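Local coordinates for giardin subunit alpha-1 (PDB 4EVF), which is an annexin that binds calcium and phosphatidylserine-containing membranes and takes part in attachment of the parasite to the intestinal mucosa, at residues R78-H81 against I82-L86; R89-H92 against M93-F96. All coordinates share one frame; numbering follows the deposited sequence.

Interaction 1 (R78-H81 against I82-L86); sequences RAQH and IRDAL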
ATOM      1  N   ARG A  78       5.878  -2.921   7.742  1.00 18.21           N
ATOM      2  CA  ARG A  78       6.306  -2.780   6.350  1.00 17.50           C
ATOM      3  C   ARG A  78       7.685  -3.388   6.090  1.00 17.02           C
ATOM      4  O   ARG A  78       7.885  -4.103   5.098  1.00 15.87           O
ATOM      5  CB  ARG A  78       6.243  -1.320   5.889  1.00 17.24           C
ATOM      6  CG  ARG A  78       6.456  -1.127   4.385  1.00 18.85           C
ATOM      7  CD  ARG A  78       6.448   0.352   3.959  1.00 17.83           C
ATOM      8  NE  ARG A  78       5.159   1.027   4.143  1.00 18.09           N
ATOM      9  CZ  ARG A  78       4.147   0.953   3.277  1.00 23.82           C
ATOM     10  NH1 ARG A  78       3.013   1.607   3.507  1.00 20.47           N
ATOM     11  NH2 ARG A  78       4.265   0.212   2.184  1.00 17.75           N
ATOM     12  N   ALA A  79       8.642  -3.120   6.977  1.00 17.46           N
ATOM     13  CA  ALA A  79       9.985  -3.670   6.831  1.00 17.45           C
ATOM     14  C   ALA A  79       9.979  -5.199   6.779  1.00 17.25           C
ATOM     15  O   ALA A  79      10.703  -5.799   5.980  1.00 19.27           O
ATOM     16  CB  ALA A  79      10.885  -3.195   7.963  1.00 19.07           C
ATOM     17  N   GLN A  80       9.182  -5.823   7.643  1.00 16.61           N
ATOM     18  CA  GLN A  80       9.112  -7.288   7.703  1.00 19.93           C
ATOM     19  C   GLN A  80       8.443  -7.864   6.444  1.00 21.99           C
ATOM     20  O   GLN A  80       8.861  -8.909   5.925  1.00 21.62           O
ATOM     21  CB  GLN A  80       8.375  -7.752   8.968  1.00 22.13           C
ATOM     22  CG  GLN A  80       8.228  -9.269   9.087  1.00 24.78           C
ATOM     23  CD  GLN A  80       9.547  -9.971   9.315  1.00 30.32           C
ATOM     24  OE1 GLN A  80       9.948 -10.850   8.540  1.00 27.72           O
ATOM     25  NE2 GLN A  80      10.232  -9.597  10.385  1.00 23.01           N
ATOM     26  N   HIS A  81       7.409  -7.180   5.958  1.00 21.79           N
ATOM     27  CA  HIS A  81       6.779  -7.545   4.682  1.00 21.31           C
ATOM     28  C   HIS A  81       7.804  -7.540   3.549  1.00 22.78           C
ATOM     29  O   HIS A  81       7.828  -8.442   2.706  1.00 19.54           O
ATOM     30  CB  HIS A  81       5.656  -6.574   4.335  1.00 19.34           C
ATOM     31  CG  HIS A  81       4.399  -6.783   5.118  1.00 18.98           C
ATOM     32  ND1 HIS A  81       3.965  -8.027   5.527  1.00 23.78           N
ATOM     33  CD2 HIS A  81       3.470  -5.899   5.552  1.00 17.19           C
ATOM     34  CE1 HIS A  81       2.827  -7.898   6.187  1.00 22.17           C
ATOM     35  NE2 HIS A  81       2.507  -6.615   6.217  1.00 19.10           N
ATOM     36  N   ILE A  82       8.647  -6.512   3.529  1.00 19.17           N
ATOM     37  CA  ILE A  82       9.693  -6.390   2.514  1.00 23.26           C
ATOM     38  C   ILE A  82      10.758  -7.493   2.633  1.00 24.43           C
ATOM     39  O   ILE A  82      11.218  -8.041   1.629  1.00 21.66           O
ATOM     40  CB  ILE A  82      10.351  -4.995   2.573  1.00 19.83           C
ATOM     41  CG1 ILE A  82       9.336  -3.920   2.167  1.00 20.06           C
ATOM     42  CG2 ILE A  82      11.601  -4.950   1.710  1.00 21.54           C
ATOM     43  CD1 ILE A  82       9.880  -2.498   2.238  1.00 20.90           C
ATOM     44  N   ARG A  83      11.148  -7.805   3.862  1.00 20.88           N
ATOM     45  CA  ARG A  83      11.997  -8.953   4.128  1.00 26.26           C
ATOM     46  C   ARG A  83      11.359 -10.229   3.572  1.00 21.27           C
ATOM     47  O   ARG A  83      11.996 -11.007   2.850  1.00 26.09           O
ATOM     48  CB  ARG A  83      12.191  -9.113   5.640  1.00 26.29           C
ATOM     49  CG  ARG A  83      13.640  -9.030   6.091  1.00 31.34           C
ATOM     50  CD  ARG A  83      14.495 -10.124   5.495  1.00 32.83           C
ATOM     51  NE  ARG A  83      15.906  -9.763   5.547  1.00 38.16           N
ATOM     52  CZ  ARG A  83      16.825 -10.430   6.237  1.00 42.40           C
ATOM     53  NH1 ARG A  83      16.490 -11.514   6.930  1.00 47.49           N
ATOM     54  NH2 ARG A  83      18.085 -10.021   6.222  1.00 39.77           N
ATOM     55  N   ASP A  84      10.106 -10.452   3.940  1.00 19.17           N
ATOM     56  CA  ASP A  84       9.367 -11.628   3.486  1.00 22.08           C
ATOM     57  C   ASP A  84       9.344 -11.722   1.955  1.00 22.98           C
ATOM     58  O   ASP A  84       9.558 -12.799   1.377  1.00 19.49           O
ATOM     59  CB  ASP A  84       7.935 -11.584   4.010  1.00 21.34           C
ATOM     60  CG  ASP A  84       7.846 -11.807   5.509  1.00 25.07           C
ATOM     61  OD1 ASP A  84       6.704 -11.856   6.010  1.00 25.52           O
ATOM     62  OD2 ASP A  84       8.899 -11.944   6.176  1.00 23.34           O
ATOM     63  N   ALA A  85       9.086 -10.590   1.303  1.00 19.50           N
ATOM     64  CA  ALA A  85       9.019 -10.559  -0.155  1.00 20.52           C
ATOM     65  C   ALA A  85      10.356 -10.937  -0.780  1.00 20.86           C
ATOM     66  O   ALA A  85      10.402 -11.339  -1.933  1.00 19.27           O
ATOM     67  CB  ALA A  85       8.563  -9.180  -0.657  1.00 17.13           C
ATOM     68  N   LEU A  86      11.438 -10.806  -0.015  1.00 20.52           N
ATOM     69  CA  LEU A  86      12.780 -11.078  -0.517  1.00 19.32           C
ATOM     70  C   LEU A  86      13.316 -12.426  -0.052  1.00 23.35           C
ATOM     71  O   LEU A  86      14.322 -12.902  -0.575  1.00 28.25           O
ATOM     72  CB  LEU A  86      13.765  -9.975  -0.085  1.00 21.09           C
ATOM     73  CG  LEU A  86      13.574  -8.593  -0.719  1.00 25.71           C
ATOM     74  CD1 LEU A  86      14.432  -7.515  -0.026  1.00 24.04           C
ATOM     75  CD2 LEU A  86      13.836  -8.629  -2.215  1.00 23.19           C
TER
HETATM   76  O   HOH W   1       4.371 -10.324   4.314  1.00 27.53           O
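His81 and Asp84 stand three residues apart on one flank of helix 74-87 and are joined through a water rather than directly. The imidazole atom ND1 of His81 lies 2.6 Å from the water oxygen, which in turn donates to OD1 of Asp84 over a longer 3.3 Å. Both side chains leave the helix with CG anti to the carbonyl carbon (chi1 -76° for His81, -70° for Asp84), which places both groups beside their backbone N on the same flank. The water bridges the 4.7 Å between ND1 of His81 and OD1 of Asp84. This carboxylate and the arginines of helix 245-255 that touch His81, Arg249 and Arg250, probably pull its ionisation in opposite directions, and no net shift can be read. The other flank of Asp84 is shared with Gln80, one turn back: the amide and carboxylate planes are 52° apart, and the Gln80 chain, bent at chi2, brings its end over to OD2 of Asp84.

On the buried face Ile82 packs CG1 over the carbonyl O of Arg78, 3.3 Å away, and sends CD1 on to the CG methylene of Arg78, 4.3 Å off. The guanidinium of Arg78 is itself buried and donates through NH2 to Thr98 O in helix 92-100. The end of Arg83 leads away from 78-81 toward helix 104-118, its NE bonded to Tyr114 OH.

Beneath the side chains run four successive i to i+4 backbone bonds, from Ile82 N to Arg78 O (3.0 Å) through to Ala85 N to His81 O (2.9 Å). Ile82 and Ala79 face helix 104-118, while Ala85 packs on helix 92-100. Apart from the water bridge, a local detail, this is an amphipathic alpha-helix packed in the helical bundle of an annexin repeat, here the predicted second one.

Interaction 2 (R89-H92 against M93-F96); sequences RNDH and MAFF
A helix N-cap is the centre of this contact, at the start of helix 92-100, where the loop from helix 74-87 turns into it. Asp91 is the cap: its OD1 accepts from Ala94 N at 3.1 Å, the N-H pointing well at the oxygen (164°) but reaching it from above the carboxylate plane. CG of Asp91 is anti to the backbone N (chi1 -166°), which swings the carboxylate forward over the first turn and sets CG of Asp91 3.4 Å from Ala94 CB. A water adds a second grip, donating to Asp91 OD1 at 2.7 Å and accepting from Met93 N. Asp91 O takes the first helical bond, from Phe95 N, and also lies over one face of the Phe95 ring, toward its rim. His92 O does the same one residue on: it accepts from Phe96 N and sits 3.3 Å above the centre of the Phe96 ring. The rings of His92 and Phe95 are nearly parallel (18°) yet slid so far apart, 5.7 Å between centroids, that they barely overlap, while Asn90 CB touches Phe95 CZ at 3.7 Å. Beyond the turn, His92 ND1 bonds Thr212 OG1, Phe95 meets Phe126 and helix 135-145, Phe96 rests on helix 211-225, and Asp91 and Ala94 touch Arg250 of helix 245-255.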
ATOM      1  N   ARG A  89      11.569 -16.639  -3.645  1.00 24.17           N
ATOM      2  CA  ARG A  89      11.371 -16.079  -4.978  1.00 23.04           C
ATOM      3  C   ARG A  89      10.774 -14.682  -4.832  1.00 22.24           C
ATOM      4  O   ARG A  89       9.844 -14.491  -4.047  1.00 21.61           O
ATOM      5  CB  ARG A  89      10.401 -16.971  -5.735  1.00 25.28           C
ATOM      6  CG  ARG A  89      10.536 -16.987  -7.240  1.00 30.36           C
ATOM      7  CD  ARG A  89       9.745 -18.187  -7.781  1.00 33.83           C
ATOM      8  NE  ARG A  89       9.151 -18.915  -6.659  1.00 35.57           N
ATOM      9  CZ  ARG A  89       8.058 -19.666  -6.738  1.00 35.03           C
ATOM     10  NH1 ARG A  89       7.433 -19.809  -7.898  1.00 27.60           N
ATOM     11  NH2 ARG A  89       7.591 -20.264  -5.646  1.00 35.00           N
ATOM     12  N   ASN A  90      11.291 -13.705  -5.569  1.00 19.56           N
ATOM     13  CA  ASN A  90      10.819 -12.328  -5.382  1.00 21.81           C
ATOM     14  C   ASN A  90       9.293 -12.217  -5.464  1.00 26.42           C
ATOM     15  O   ASN A  90       8.695 -12.638  -6.450  1.00 21.32           O
ATOM     16  CB  ASN A  90      11.458 -11.379  -6.399  1.00 22.48           C
ATOM     17  CG  ASN A  90      12.968 -11.222  -6.208  1.00 20.54           C
ATOM     18  OD1 ASN A  90      13.512 -11.440  -5.121  1.00 21.67           O
ATOM     19  ND2 ASN A  90      13.646 -10.838  -7.273  1.00 18.04           N
ATOM     20  N   ASP A  91       8.666 -11.640  -4.436  1.00 21.68           N
ATOM     21  CA  ASP A  91       7.210 -11.491  -4.419  1.00 19.34           C
ATOM     22  C   ASP A  91       6.816 -10.163  -5.059  1.00 22.07           C
ATOM     23  O   ASP A  91       6.715  -9.145  -4.375  1.00 19.04           O
ATOM     24  CB  ASP A  91       6.666 -11.586  -2.979  1.00 19.57           C
ATOM     25  CG  ASP A  91       5.140 -11.774  -2.923  1.00 21.37           C
ATOM     26  OD1 ASP A  91       4.438 -11.358  -3.872  1.00 17.93           O
ATOM     27  OD2 ASP A  91       4.636 -12.337  -1.914  1.00 18.19           O
ATOM     28  N   HIS A  92       6.585 -10.160  -6.374  1.00 21.96           N
ATOM     29  CA  HIS A  92       6.330  -8.890  -7.060  1.00 22.86           C
ATOM     30  C   HIS A  92       5.043  -8.209  -6.591  1.00 21.00           C
ATOM     31  O   HIS A  92       4.979  -6.983  -6.501  1.00 19.88           O
ATOM     32  CB  HIS A  92       6.312  -9.071  -8.586  1.00 26.00           C
ATOM     33  CG  HIS A  92       7.620  -9.527  -9.157  1.00 26.93           C
ATOM     34  ND1 HIS A  92       7.843  -9.639 -10.512  1.00 28.50           N
ATOM     35  CD2 HIS A  92       8.777  -9.893  -8.555  1.00 27.74           C
ATOM     36  CE1 HIS A  92       9.076 -10.064 -10.722  1.00 28.10           C
ATOM     37  NE2 HIS A  92       9.664 -10.228  -9.552  1.00 26.59           N
ATOM     38  N   MET A  93       4.007  -8.998  -6.311  1.00 17.74           N
ATOM     39  CA  MET A  93       2.776  -8.413  -5.815  1.00 21.02           C
ATOM     40  C   MET A  93       3.044  -7.679  -4.509  1.00 17.70           C
ATOM     41  O   MET A  93       2.599  -6.548  -4.328  1.00 17.38           O
ATOM     42  CB  MET A  93       1.682  -9.469  -5.639  1.00 19.26           C
ATOM     43  CG  MET A  93       1.070  -9.911  -6.973  1.00 21.13           C
ATOM     44  SD  MET A  93      -0.211 -11.163  -6.751  1.00 39.93           S
ATOM     45  CE  MET A  93       0.773 -12.532  -6.152  1.00 31.46           C
ATOM     46  N   ALA A  94       3.795  -8.320  -3.621  1.00 16.32           N
ATOM     47  CA  ALA A  94       4.151  -7.715  -2.340  1.00 18.69           C
ATOM     48  C   ALA A  94       4.991  -6.452  -2.554  1.00 19.71           C
ATOM     49  O   ALA A  94       4.834  -5.460  -1.826  1.00 19.77           O
ATOM     50  CB  ALA A  94       4.902  -8.705  -1.481  1.00 17.66           C
ATOM     51  N   PHE A  95       5.883  -6.494  -3.544  1.00 15.95           N
ATOM     52  CA  PHE A  95       6.670  -5.310  -3.915  1.00 16.32           C
ATOM     53  C   PHE A  95       5.753  -4.108  -4.154  1.00 21.43           C
ATOM     54  O   PHE A  95       6.012  -3.012  -3.638  1.00 18.84           O
ATOM     55  CB  PHE A  95       7.512  -5.553  -5.184  1.00 18.65           C
ATOM     56  CG  PHE A  95       8.711  -6.454  -4.982  1.00 21.13           C
ATOM     57  CD1 PHE A  95       9.108  -6.847  -3.715  1.00 17.67           C
ATOM     58  CD2 PHE A  95       9.446  -6.904  -6.080  1.00 21.74           C
ATOM     59  CE1 PHE A  95      10.215  -7.680  -3.534  1.00 20.47           C
ATOM     60  CE2 PHE A  95      10.554  -7.725  -5.912  1.00 21.47           C
ATOM     61  CZ  PHE A  95      10.939  -8.116  -4.633  1.00 22.56           C
ATOM     62  N   PHE A  96       4.701  -4.302  -4.955  1.00 18.75           N
ATOM     63  CA  PHE A  96       3.768  -3.212  -5.245  1.00 18.26           C
ATOM     64  C   PHE A  96       3.160  -2.665  -3.957  1.00 18.32           C
ATOM     65  O   PHE A  96       3.067  -1.438  -3.768  1.00 16.80           O
ATOM     66  CB  PHE A  96       2.639  -3.655  -6.207  1.00 17.85           C
ATOM     67  CG  PHE A  96       3.131  -4.236  -7.503  1.00 20.39           C
ATOM     68  CD1 PHE A  96       4.313  -3.791  -8.078  1.00 21.24           C
ATOM     69  CD2 PHE A  96       2.421  -5.251  -8.134  1.00 20.93           C
ATOM     70  CE1 PHE A  96       4.772  -4.340  -9.270  1.00 19.52           C
ATOM     71  CE2 PHE A  96       2.875  -5.806  -9.322  1.00 23.33           C
ATOM     72  CZ  PHE A  96       4.051  -5.349  -9.892  1.00 24.87           C
TER
HETATM   73  O   HOH W   2       3.852 -12.237  -6.314  1.00 25.62           O

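How the interactions relate
Interaction 1 ends on helix 74-87 just before interaction 2 begins, and the two centres are about 9 Å apart. The chain doubles back between them, so the end of the first helix meets the start of the second. Ala85 is the joint: its O lies 3.1 Å from Asp91 N, a probable hydrogen bond, and Ala85 CB packs on Phe95 CE1 at 3.6 Å and on Ala94 CB at 3.8 Å. Leu86 CD2 adds a contact with Phe95 CZ. The N-capped turn of 89-96 is thus seated against the end of 78-86, at Ala85 and Leu86, within the predicted second annexin repeat. Helix 245-255 touches both, with Arg250 against His81 and Asp91.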